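Local coordinates for protein endo-1,4-beta-xylanase (PDB 1H12) that hydrolyses internal beta-1,4 linkages of xylan in the cold and, as a family 8 glycoside hydrolase, probably also cuts cellulose-type beta-glucans, at residues W160-S163 / N167-N170; L153-A158 / Y209-N214; K65-N68 / G72-I75; A105-P110 / W124-N129. One frame throughout, in Å; residues are numbered along the deposited sequence.

In the fold
The four contacts fall into two pairs on a helix-rich fold consistent with the (alpha/alpha)6 barrel of family 8 glycoside hydrolases. Contacts 1 and 2 share helix 143-160; their centres lie 12 Å apart, and a hydrogen bond of 2.9 Å joins Asn162 ND2 to Ser157 OG. Contacts 3 and 4 share a five-stranded antiparallel sheet, where Ile75 N lies 2.9 Å from Leu126 O, a probable hydrogen bond between neighbouring strands. The pairs do not touch: the nearest atoms of contacts 1 and 4 are about 9 Å apart. Bound xylose sits in a pocket that includes Gln327, Glu342 and Tyr378, and in contact 3 the side chain of Ile67 lies about 11 Å from it.

Contact 1 (W160-S163 / N167-N170); sequences WGNS and NYYN
Asn162 reaches from the loop after one helix to the first turn of the next, meeting Asn167, Tyr168 and Tyr169. Its CB lies 3.6 Å from Asn167 OD1, the two amide planes only 22° apart. With CG beside its own backbone N (chi1 -63°), OD1 accepts from Tyr169 N at 2.9 Å in a fairly straight bond, the donor standing well above the carbonyl plane. Tyr168 N is equally near OD1 but too badly angled to bond. At the tip, ND2 passes Tyr169 CB at 3.7 Å on its way to its hydrogen bond with Ser157. Asn167 is the N-cap, its OD1 accepting from Asn170 N at 3.0 Å, so two asparagines satisfy successive N-H groups of the helix start. Putting an alanine at Asn162 would probably leave Tyr169 N and Ser157 OG without these amide partners and weaken the hold of the loop on the helix. Gly161 O meets the edge of the Tyr168 ring, CD2 at 3.2 Å, and Trp160 CE3 packs against Tyr168 CZ, the rings set obliquely. Tyr168 OH bonds Asp97, and Phe96 touches both rings; the turn thus joins helix 143-160 to helix 168-182 beside helix 93-107.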
loop_
_atom_site.group_PDB
_atom_site.type_symbol
_atom_site.label_atom_id
_atom_site.label_comp_id
_atom_site.label_asym_id
_atom_site.label_seq_id
_atom_site.Cartn_x
_atom_site.Cartn_y
_atom_site.Cartn_z
ATOM N N TRP A 160 -8.609 0.040 -20.262
ATOM C CA TRP A 160 -8.357 -0.910 -21.326
ATOM C C TRP A 160 -9.560 -1.672 -21.837
ATOM O O TRP A 160 -9.481 -2.348 -22.880
ATOM C CB TRP A 160 -7.259 -1.897 -20.860
ATOM C CG TRP A 160 -6.002 -1.275 -20.433
ATOM C CD1 TRP A 160 -5.426 -0.141 -20.918
ATOM C CD2 TRP A 160 -5.127 -1.730 -19.361
ATOM N NE1 TRP A 160 -4.283 0.152 -20.233
ATOM C CE2 TRP A 160 -4.070 -0.822 -19.275
ATOM C CE3 TRP A 160 -5.162 -2.797 -18.481
ATOM C CZ2 TRP A 160 -3.026 -0.968 -18.371
ATOM C CZ3 TRP A 160 -4.134 -2.958 -17.575
ATOM C CH2 TRP A 160 -3.090 -2.042 -17.502
ATOM N N GLY A 161 -10.666 -1.643 -21.107
ATOM C CA GLY A 161 -11.830 -2.433 -21.449
ATOM C C GLY A 161 -11.647 -3.898 -21.107
ATOM O O GLY A 161 -10.579 -4.331 -20.591
ATOM N N ASN A 162 -12.680 -4.668 -21.392
ATOM C CA ASN A 162 -12.859 -5.995 -20.838
ATOM C C ASN A 162 -12.982 -7.100 -21.880
ATOM O O ASN A 162 -13.464 -8.170 -21.550
ATOM C CB ASN A 162 -14.069 -5.945 -19.914
ATOM C CG ASN A 162 -13.788 -5.001 -18.764
ATOM O OD1 ASN A 162 -12.865 -5.264 -17.972
ATOM N ND2 ASN A 162 -14.496 -3.877 -18.698
ATOM N N SER A 163 -12.473 -6.817 -23.085
ATOM C CA SER A 163 -12.649 -7.818 -24.154
ATOM C C SER A 163 -11.361 -8.535 -24.530
ATOM O O SER A 163 -11.345 -9.291 -25.501
ATOM C CB SER A 163 -13.121 -7.042 -25.408
ATOM O OG SER A 163 -14.399 -6.512 -25.227
ATOM N N ASN A 167 -11.579 -10.117 -18.272
ATOM C CA ASN A 167 -12.704 -9.212 -17.972
ATOM C C ASN A 167 -12.329 -8.601 -16.631
ATOM O O ASN A 167 -12.674 -9.120 -15.572
ATOM C CB ASN A 167 -14.025 -9.957 -17.922
ATOM C CG ASN A 167 -15.181 -9.027 -17.838
ATOM O OD1 ASN A 167 -15.136 -8.016 -17.185
ATOM N ND2 ASN A 167 -16.255 -9.378 -18.532
ATOM N N TYR A 168 -11.520 -7.541 -16.679
ATOM C CA TYR A 168 -11.035 -6.904 -15.499
ATOM C C TYR A 168 -12.161 -6.514 -14.578
ATOM O O TYR A 168 -12.040 -6.614 -13.338
ATOM C CB TYR A 168 -10.212 -5.674 -15.814
ATOM C CG TYR A 168 -9.039 -5.849 -16.747
ATOM C CD1 TYR A 168 -7.883 -6.555 -16.366
ATOM C CD2 TYR A 168 -9.058 -5.290 -18.002
ATOM C CE1 TYR A 168 -6.808 -6.655 -17.202
ATOM C CE2 TYR A 168 -7.966 -5.394 -18.851
ATOM C CZ TYR A 168 -6.851 -6.087 -18.460
ATOM O OH TYR A 168 -5.789 -6.196 -19.340
ATOM N N TYR A 169 -13.245 -5.982 -15.138
ATOM C CA TYR A 169 -14.343 -5.493 -14.332
ATOM C C TYR A 169 -14.967 -6.626 -13.543
ATOM O O TYR A 169 -15.206 -6.507 -12.335
ATOM C CB TYR A 169 -15.385 -4.790 -15.209
ATOM C CG TYR A 169 -16.435 -4.099 -14.360
ATOM C CD1 TYR A 169 -16.155 -2.933 -13.705
ATOM C CD2 TYR A 169 -17.677 -4.660 -14.154
ATOM C CE1 TYR A 169 -17.088 -2.327 -12.857
ATOM C CE2 TYR A 169 -18.602 -4.097 -13.336
ATOM C CZ TYR A 169 -18.308 -2.905 -12.686
ATOM O OH TYR A 169 -19.262 -2.356 -11.836
ATOM N N ASN A 170 -15.283 -7.749 -14.207
ATOM C CA ASN A 170 -15.856 -8.851 -13.500
ATOM C C ASN A 170 -14.900 -9.370 -12.417
ATOM O O ASN A 170 -15.329 -9.735 -11.308
ATOM C CB ASN A 170 -16.190 -10.027 -14.446
#

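Contact 2 (L153-A158 / Y209-N214); sequences LLNASA and YDYFAN
Leu154 and Tyr211 carry the apolar part of this buried helix-helix contact. The two side chains run antiparallel alongside one another, bringing Leu154 CB to 3.6 Å from Tyr211 CE2. Further out, Leu154 CD1 comes 3.7 Å from Phe212 CD1 and 3.8 Å from Tyr211 CE2, so one methyl group touches both aromatic residues. Leu154 lies roughly perpendicular to Phe212, the methyl approaching the phenylalanine ring obliquely. With CG anti to the backbone N (chi1 176°), the tyrosine ring extends across the space between the helices and brings Tyr211 OH into van der Waals contact with the backbone, 3.3 Å from Leu154 C.

Asn155 lies beside the same hydroxyl: Asn155 CG is 3.2 Å from Tyr211 OH, and the planes of amide and ring are nearly parallel, 5° apart. The polar interaction of the hydroxyl is a hydrogen bond beyond the two helices, to the backbone oxygen of Tyr400, so this buried polar atom is satisfied by the C-terminal part of the chain.

Aromatic contacts complete the surroundings. Tyr211 meets the rings of Phe151 and Phe399, while Phe212 makes an edge-to-face pair with Trp225.

The local axes are 11.4 Å apart at closest approach and cross at 47°, a separation bridged by large side chains. Helix 168-182 packs against both partners, with Ala172 on Leu154 and Leu176 on Phe212, and the loop around Tyr400 closes over Asn155; helix 206-215 is thereby packed against helix 143-160, with helix 168-182 alongside.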
loop_
_atom_site.group_PDB
_atom_site.type_symbol
_atom_site.label_atom_id
_atom_site.label_comp_id
_atom_site.label_asym_id
_atom_site.label_seq_id
_atom_site.Cartn_x
_atom_site.Cartn_y
_atom_site.Cartn_z
ATOM N N LEU A 153 -7.688 -3.633 -10.682
ATOM C CA LEU A 153 -8.566 -4.237 -11.674
ATOM C C LEU A 153 -9.648 -3.268 -12.163
ATOM O O LEU A 153 -9.971 -3.224 -13.362
ATOM C CB LEU A 153 -9.159 -5.526 -11.135
ATOM C CG LEU A 153 -8.170 -6.686 -11.016
ATOM C CD1 LEU A 153 -8.721 -7.730 -10.055
ATOM C CD2 LEU A 153 -7.857 -7.312 -12.370
ATOM N N LEU A 154 -10.228 -2.484 -11.246
ATOM C CA LEU A 154 -11.212 -1.504 -11.669
ATOM C C LEU A 154 -10.602 -0.486 -12.586
ATOM O O LEU A 154 -11.223 -0.065 -13.583
ATOM C CB LEU A 154 -11.831 -0.803 -10.457
ATOM C CG LEU A 154 -12.854 -1.602 -9.651
ATOM C CD1 LEU A 154 -13.177 -0.842 -8.388
ATOM C CD2 LEU A 154 -14.114 -1.901 -10.468
ATOM N N ASN A 155 -9.378 -0.047 -12.287
ATOM C CA ASN A 155 -8.683 0.898 -13.152
ATOM C C ASN A 155 -8.330 0.289 -14.510
ATOM O O ASN A 155 -8.433 0.950 -15.525
ATOM C CB ASN A 155 -7.458 1.450 -12.445
ATOM C CG ASN A 155 -7.791 2.536 -11.432
ATOM O OD1 ASN A 155 -7.824 2.196 -10.151
ATOM N ND2 ASN A 155 -8.025 3.683 -11.854
ATOM N N ALA A 156 -7.915 -0.990 -14.509
ATOM C CA ALA A 156 -7.602 -1.680 -15.774
ATOM C C ALA A 156 -8.847 -1.748 -16.646
ATOM O O ALA A 156 -8.768 -1.478 -17.864
ATOM C CB ALA A 156 -7.068 -3.051 -15.448
ATOM N N SER A 157 -9.985 -2.095 -16.068
ATOM C CA SER A 157 -11.230 -2.070 -16.820
ATOM C C SER A 157 -11.462 -0.710 -17.448
ATOM O O SER A 157 -11.820 -0.616 -18.636
ATOM C CB SER A 157 -12.379 -2.384 -15.860
ATOM O OG SER A 157 -13.639 -2.172 -16.492
ATOM N N ALA A 158 -11.309 0.332 -16.667
ATOM C CA ALA A 158 -11.592 1.673 -17.155
ATOM C C ALA A 158 -10.663 2.094 -18.268
ATOM O O ALA A 158 -11.085 2.757 -19.205
ATOM C CB ALA A 158 -11.527 2.669 -16.018
ATOM N N TYR A 209 -12.103 3.186 -1.071
ATOM C CA TYR A 209 -13.474 2.755 -0.828
ATOM C C TYR A 209 -14.458 3.690 -1.544
ATOM O O TYR A 209 -15.485 3.236 -2.064
ATOM C CB TYR A 209 -13.765 2.673 0.654
ATOM C CG TYR A 209 -12.716 1.912 1.447
ATOM C CD1 TYR A 209 -12.264 0.665 1.093
ATOM C CD2 TYR A 209 -12.176 2.502 2.574
ATOM C CE1 TYR A 209 -11.308 0.022 1.844
ATOM C CE2 TYR A 209 -11.201 1.853 3.325
ATOM C CZ TYR A 209 -10.765 0.632 2.975
ATOM O OH TYR A 209 -9.767 0.069 3.752
ATOM N N ASP A 210 -14.166 5.003 -1.571
ATOM C CA ASP A 210 -15.001 5.909 -2.339
ATOM C C ASP A 210 -14.962 5.605 -3.817
ATOM O O ASP A 210 -15.987 5.680 -4.495
ATOM C CB ASP A 210 -14.513 7.346 -2.100
ATOM C CG ASP A 210 -14.897 7.900 -0.758
ATOM O OD1 ASP A 210 -16.118 7.861 -0.479
ATOM O OD2 ASP A 210 -14.053 8.369 0.002
ATOM N N TYR A 211 -13.781 5.236 -4.342
ATOM C CA TYR A 211 -13.666 4.817 -5.737
ATOM C C TYR A 211 -14.469 3.514 -5.963
ATOM O O TYR A 211 -15.199 3.402 -6.960
ATOM C CB TYR A 211 -12.165 4.616 -6.037
ATOM C CG TYR A 211 -11.856 4.101 -7.410
ATOM C CD1 TYR A 211 -11.967 4.884 -8.531
ATOM C CD2 TYR A 211 -11.421 2.793 -7.586
ATOM C CE1 TYR A 211 -11.682 4.374 -9.798
ATOM C CE2 TYR A 211 -11.070 2.309 -8.827
ATOM C CZ TYR A 211 -11.256 3.074 -9.945
ATOM O OH TYR A 211 -10.997 2.506 -11.177
ATOM N N PHE A 212 -14.375 2.557 -5.055
ATOM C CA PHE A 212 -15.153 1.340 -5.203
ATOM C C PHE A 212 -16.653 1.686 -5.292
ATOM O O PHE A 212 -17.372 1.170 -6.142
ATOM C CB PHE A 212 -14.943 0.405 -4.046
ATOM C CG PHE A 212 -13.520 -0.129 -3.840
ATOM C CD1 PHE A 212 -12.593 -0.107 -4.826
ATOM C CD2 PHE A 212 -13.179 -0.716 -2.650
ATOM C CE1 PHE A 212 -11.323 -0.633 -4.635
ATOM C CE2 PHE A 212 -11.923 -1.230 -2.427
ATOM C CZ PHE A 212 -10.980 -1.191 -3.426
ATOM N N ALA A 213 -17.117 2.555 -4.409
ATOM C CA ALA A 213 -18.531 2.936 -4.381
ATOM C C ALA A 213 -19.006 3.473 -5.723
ATOM O O ALA A 213 -20.127 3.205 -6.136
ATOM C CB ALA A 213 -18.772 3.985 -3.295
ATOM N N ASN A 214 -18.159 4.247 -6.390
ATOM C CA ASN A 214 -18.503 4.836 -7.667
ATOM C C ASN A 214 -18.373 3.894 -8.853
ATOM O O ASN A 214 -18.689 4.264 -9.976
ATOM C CB ASN A 214 -17.680 6.082 -7.908
ATOM C CG ASN A 214 -18.068 7.223 -7.013
ATOM O OD1 ASN A 214 -19.178 7.211 -6.403
ATOM N ND2 ASN A 214 -17.196 8.194 -6.902
#

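Contact 3 (K65-N68 / G72-I75); sequences KAIN and GDDI
Ala66 and Asp74 exchange two backbone hydrogen bonds, Ala66 N to Asp74 O at 2.8 Å and Asp74 N to Ala66 O at 3.1 Å. The second is nearly straight at hydrogen (170°), although its donor stands above the carbonyl plane. Ala66 O also accepts from a water, which donates in addition to Asp74 OD1 and accepts from Asn68 ND2 at 3.1 Å; the one molecule serves three groups. The same carboxylate oxygen of Asp74 forms a salt bridge with Arg76. This antiparallel pair belongs to the beta hairpin of strands 58-66 and 74-76, neighbours within the five-stranded sheet. Ala66 is also the centre of an inverse gamma turn, closed by a weak bond from Ile67 N to Lys65 O, where the first strand gives way to the connecting loop. There Asp73, with CG beside its backbone N (chi1 -65°), directs OD1 to Asn68 N at 2.9 Å, the donor arriving on the anti side but 28° out of the carboxylate plane. Gly72 N bonds Asn68 O at 2.9 Å with a more bent angle; the backbone angles of Gly72 would push a CB into Glu71 O, which favours glycine. Asp73 OD2 accepts from a second water at 2.8 Å, which accepts from Lys65 NZ, bridging opposite charges that stand too far apart for a salt bridge, while the ammonium group also makes a cation-pi contact with Tyr51.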
loop_
_atom_site.group_PDB
_atom_site.type_symbol
_atom_site.label_atom_id
_atom_site.label_comp_id
_atom_site.label_asym_id
_atom_site.label_seq_id
_atom_site.Cartn_x
_atom_site.Cartn_y
_atom_site.Cartn_z
ATOM N N LYS A 65 8.861 -10.598 -6.858
ATOM C CA LYS A 65 9.650 -11.448 -5.999
ATOM C C LYS A 65 9.988 -10.753 -4.698
ATOM O O LYS A 65 10.687 -9.728 -4.682
ATOM C CB LYS A 65 10.932 -11.879 -6.721
ATOM C CG LYS A 65 11.739 -12.907 -5.918
ATOM C CD LYS A 65 13.048 -13.326 -6.598
ATOM C CE LYS A 65 12.836 -14.049 -7.865
ATOM N NZ LYS A 65 14.204 -14.606 -8.388
ATOM N N ALA A 66 9.541 -11.325 -3.584
ATOM C CA ALA A 66 9.870 -10.821 -2.267
ATOM C C ALA A 66 11.189 -11.444 -1.824
ATOM O O ALA A 66 11.282 -12.399 -1.085
ATOM C CB ALA A 66 8.735 -11.102 -1.255
ATOM N N ILE A 67 12.247 -10.867 -2.352
ATOM C CA ILE A 67 13.614 -11.272 -2.062
ATOM C C ILE A 67 13.819 -11.196 -0.584
ATOM O O ILE A 67 13.413 -10.248 0.078
ATOM C CB ILE A 67 14.583 -10.368 -2.816
ATOM C CG1 ILE A 67 14.397 -10.613 -4.341
ATOM C CG2 ILE A 67 16.004 -10.619 -2.405
ATOM C CD1 ILE A 67 15.015 -9.605 -5.213
ATOM N N ASN A 68 14.414 -12.255 -0.044
ATOM C CA ASN A 68 14.524 -12.364 1.401
ATOM C C ASN A 68 15.718 -13.198 1.765
ATOM O O ASN A 68 15.702 -14.451 1.675
ATOM C CB ASN A 68 13.273 -13.017 1.948
ATOM C CG ASN A 68 13.203 -12.951 3.464
ATOM O OD1 ASN A 68 14.274 -12.952 4.162
ATOM N ND2 ASN A 68 11.984 -12.795 4.002
ATOM N N GLY A 72 14.622 -16.876 2.851
ATOM C CA GLY A 72 14.461 -17.464 1.547
ATOM C C GLY A 72 13.380 -16.611 0.758
ATOM O O GLY A 72 12.403 -16.146 1.329
ATOM N N ASP A 73 13.641 -16.426 -0.504
ATOM C CA ASP A 73 12.760 -15.586 -1.303
ATOM C C ASP A 73 11.339 -16.177 -1.285
ATOM O O ASP A 73 11.160 -17.405 -1.335
ATOM C CB ASP A 73 13.228 -15.572 -2.756
ATOM C CG ASP A 73 14.578 -14.925 -2.961
ATOM O OD1 ASP A 73 15.094 -14.267 -2.036
ATOM O OD2 ASP A 73 15.087 -15.059 -4.087
ATOM N N ASP A 74 10.340 -15.322 -1.287
ATOM C CA ASP A 74 8.963 -15.758 -1.364
ATOM C C ASP A 74 8.182 -14.792 -2.235
ATOM O O ASP A 74 8.777 -13.932 -2.881
ATOM C CB ASP A 74 8.394 -16.034 0.019
ATOM C CG ASP A 74 8.341 -14.834 0.935
ATOM O OD1 ASP A 74 8.137 -13.723 0.462
ATOM O OD2 ASP A 74 8.484 -14.981 2.190
ATOM N N ILE A 75 6.872 -15.002 -2.311
ATOM C CA ILE A 75 6.031 -14.239 -3.240
ATOM C C ILE A 75 4.799 -13.832 -2.430
ATOM O O ILE A 75 4.162 -14.695 -1.813
ATOM C CB ILE A 75 5.624 -15.101 -4.447
ATOM C CG1 ILE A 75 6.864 -15.721 -5.101
ATOM C CG2 ILE A 75 4.792 -14.286 -5.395
ATOM C CD1 ILE A 75 6.530 -16.732 -6.171
HETATM O O HOH W 1 14.234 -16.633 -6.188
HETATM O O HOH W 2 10.195 -12.104 1.629
#

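Contact 4 (A105-P110 / W124-N129); sequences AYQKNP and WKLKLN
Leu126 meets the end of helix 93-107 chiefly through one methyl group. Its CD2 lies 3.5 Å from Tyr106 O, 3.7 Å from Gln107 CG and 4.0 Å from Tyr106 CB, so it fits between the root of one side chain and the first methylene beyond the CB of the next. CD1 stays farther back, 4.1 Å from Tyr106 O. The bond from CA to CB of Leu126 points toward the helix, and its CG lies beside the backbone N (chi1 -86°), from where the branch reaches the last helical turn.

In the next shell, Tyr106 turns its ring away from the strand. Ala105 CB sits over one face of that ring, and Phe102 and Tyr53 make edge-to-face pairs with it. Gln107 lies against Thr77 and Gln80 of helix 77-89. Val134 and Ile75, on the adjoining strands, also pack against Leu126.

Shortening Leu126 to an alanine would probably open a gap beneath Tyr106 and Gln107 and remove the side-chain packing between helix end and strand.

No hydrogen bond crosses between the two segments: 105-110 and 124-129 meet by van der Waals packing of one leucine methyl, while polar links between helix end and sheet run through neighbouring residues, from the Gln107 backbone to that of Ala123 and from Tyr106 O to Lys136 NZ.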
loop_
_atom_site.group_PDB
_atom_site.type_symbol
_atom_site.label_atom_id
_atom_site.label_comp_id
_atom_site.label_asym_id
_atom_site.label_seq_id
_atom_site.Cartn_x
_atom_site.Cartn_y
_atom_site.Cartn_z
ATOM N N ALA A 105 -4.253 -17.498 -10.854
ATOM C CA ALA A 105 -3.965 -18.917 -10.989
ATOM C C ALA A 105 -3.379 -19.514 -9.712
ATOM O O ALA A 105 -3.718 -20.646 -9.365
ATOM C CB ALA A 105 -2.979 -19.170 -12.117
ATOM N N TYR A 106 -2.461 -18.802 -9.083
ATOM C CA TYR A 106 -1.600 -19.396 -8.078
ATOM C C TYR A 106 -1.793 -18.841 -6.666
ATOM O O TYR A 106 -1.562 -19.569 -5.698
ATOM C CB TYR A 106 -0.138 -19.272 -8.507
ATOM C CG TYR A 106 0.166 -19.834 -9.848
ATOM C CD1 TYR A 106 -0.103 -21.154 -10.158
ATOM C CD2 TYR A 106 0.715 -19.067 -10.861
ATOM C CE1 TYR A 106 0.173 -21.683 -11.404
ATOM C CE2 TYR A 106 0.977 -19.583 -12.101
ATOM C CZ TYR A 106 0.684 -20.894 -12.378
ATOM O OH TYR A 106 0.976 -21.396 -13.637
ATOM N N GLN A 107 -2.160 -17.570 -6.517
ATOM C CA GLN A 107 -2.428 -17.016 -5.203
ATOM C C GLN A 107 -3.829 -17.282 -4.707
ATOM O O GLN A 107 -4.047 -17.484 -3.505
ATOM C CB GLN A 107 -2.069 -15.518 -5.150
ATOM C CG GLN A 107 -0.592 -15.273 -5.279
ATOM C CD GLN A 107 -0.218 -13.797 -5.468
ATOM O OE1 GLN A 107 -0.862 -13.081 -6.233
ATOM N NE2 GLN A 107 0.864 -13.377 -4.810
ATOM N N LYS A 108 -4.818 -17.266 -5.601
ATOM C CA LYS A 108 -6.206 -17.417 -5.189
ATOM C C LYS A 108 -6.432 -18.778 -4.550
ATOM O O LYS A 108 -6.161 -19.821 -5.191
ATOM C CB LYS A 108 -7.121 -17.262 -6.389
ATOM C CG LYS A 108 -8.568 -17.265 -6.020
ATOM C CD LYS A 108 -9.483 -17.320 -7.269
ATOM C CE LYS A 108 -10.891 -17.681 -6.899
ATOM N NZ LYS A 108 -11.731 -17.847 -8.100
ATOM N N ASN A 109 -7.030 -18.820 -3.386
ATOM C CA ASN A 109 -7.513 -20.082 -2.800
ATOM C C ASN A 109 -8.820 -20.445 -3.487
ATOM O O ASN A 109 -9.683 -19.592 -3.746
ATOM C CB ASN A 109 -7.764 -19.924 -1.309
ATOM C CG ASN A 109 -6.527 -19.694 -0.486
ATOM O OD1 ASN A 109 -6.534 -18.778 0.425
ATOM N ND2 ASN A 109 -5.520 -20.467 -0.653
ATOM N N PRO A 110 -9.033 -21.740 -3.767
ATOM C CA PRO A 110 -10.228 -22.132 -4.477
ATOM C C PRO A 110 -11.517 -21.730 -3.804
ATOM O O PRO A 110 -11.617 -21.695 -2.569
ATOM C CB PRO A 110 -10.126 -23.666 -4.552
ATOM C CG PRO A 110 -9.010 -24.018 -3.795
ATOM C CD PRO A 110 -8.151 -22.843 -3.503
ATOM N N TRP A 124 -1.240 -15.301 1.166
ATOM C CA TRP A 124 -0.300 -14.199 1.270
ATOM C C TRP A 124 1.124 -14.558 0.940
ATOM O O TRP A 124 1.892 -13.685 0.573
ATOM C CB TRP A 124 -0.392 -13.477 2.602
ATOM C CG TRP A 124 0.394 -14.083 3.720
ATOM C CD1 TRP A 124 0.018 -15.068 4.575
ATOM C CD2 TRP A 124 1.718 -13.682 4.139
ATOM N NE1 TRP A 124 1.005 -15.274 5.506
ATOM C CE2 TRP A 124 2.051 -14.423 5.254
ATOM C CE3 TRP A 124 2.625 -12.740 3.679
ATOM C CZ2 TRP A 124 3.255 -14.241 5.948
ATOM C CZ3 TRP A 124 3.798 -12.562 4.318
ATOM C CH2 TRP A 124 4.110 -13.304 5.469
ATOM N N LYS A 125 1.483 -15.833 1.126
ATOM C CA LYS A 125 2.862 -16.273 0.946
ATOM C C LYS A 125 2.958 -17.552 0.139
ATOM O O LYS A 125 2.457 -18.608 0.567
ATOM C CB LYS A 125 3.557 -16.477 2.285
ATOM C CG LYS A 125 5.029 -16.704 2.173
ATOM C CD LYS A 125 5.717 -17.088 3.499
ATOM C CE LYS A 125 5.894 -15.941 4.339
ATOM N NZ LYS A 125 6.740 -16.498 5.579
ATOM N N LEU A 126 3.566 -17.428 -1.024
ATOM C CA LEU A 126 3.915 -18.528 -1.917
ATOM C C LEU A 126 5.433 -18.639 -1.953
ATOM O O LEU A 126 6.148 -17.685 -1.677
ATOM C CB LEU A 126 3.390 -18.279 -3.321
ATOM C CG LEU A 126 1.943 -18.703 -3.655
ATOM C CD1 LEU A 126 0.908 -18.280 -2.748
ATOM C CD2 LEU A 126 1.663 -18.229 -5.063
ATOM N N LYS A 127 5.923 -19.801 -2.352
ATOM C CA LYS A 127 7.330 -19.986 -2.656
ATOM C C LYS A 127 7.446 -20.904 -3.843
ATOM O O LYS A 127 6.496 -21.601 -4.180
ATOM C CB LYS A 127 8.118 -20.582 -1.460
ATOM C CG LYS A 127 8.559 -19.645 -0.370
ATOM C CD LYS A 127 9.330 -20.357 0.701
ATOM C CE LYS A 127 9.789 -19.338 1.760
ATOM N NZ LYS A 127 10.700 -19.916 2.823
ATOM N N LEU A 128 8.637 -20.943 -4.441
ATOM C CA LEU A 128 8.980 -22.021 -5.357
ATOM C C LEU A 128 9.605 -23.164 -4.529
ATOM O O LEU A 128 10.463 -22.920 -3.683
ATOM C CB LEU A 128 9.919 -21.543 -6.447
ATOM C CG LEU A 128 9.473 -20.364 -7.258
ATOM C CD1 LEU A 128 10.373 -20.115 -8.444
ATOM C CD2 LEU A 128 8.059 -20.470 -7.749
ATOM N N ASN A 129 9.188 -24.378 -4.798
ATOM C CA ASN A 129 9.731 -25.545 -4.104
ATOM C C ASN A 129 11.115 -25.912 -4.636
ATOM O O ASN A 129 11.654 -25.214 -5.507
ATOM C CB ASN A 129 8.731 -26.698 -4.099
ATOM C CG ASN A 129 8.516 -27.366 -5.449
ATOM O OD1 ASN A 129 9.300 -27.197 -6.404
ATOM N ND2 ASN A 129 7.421 -28.160 -5.547
#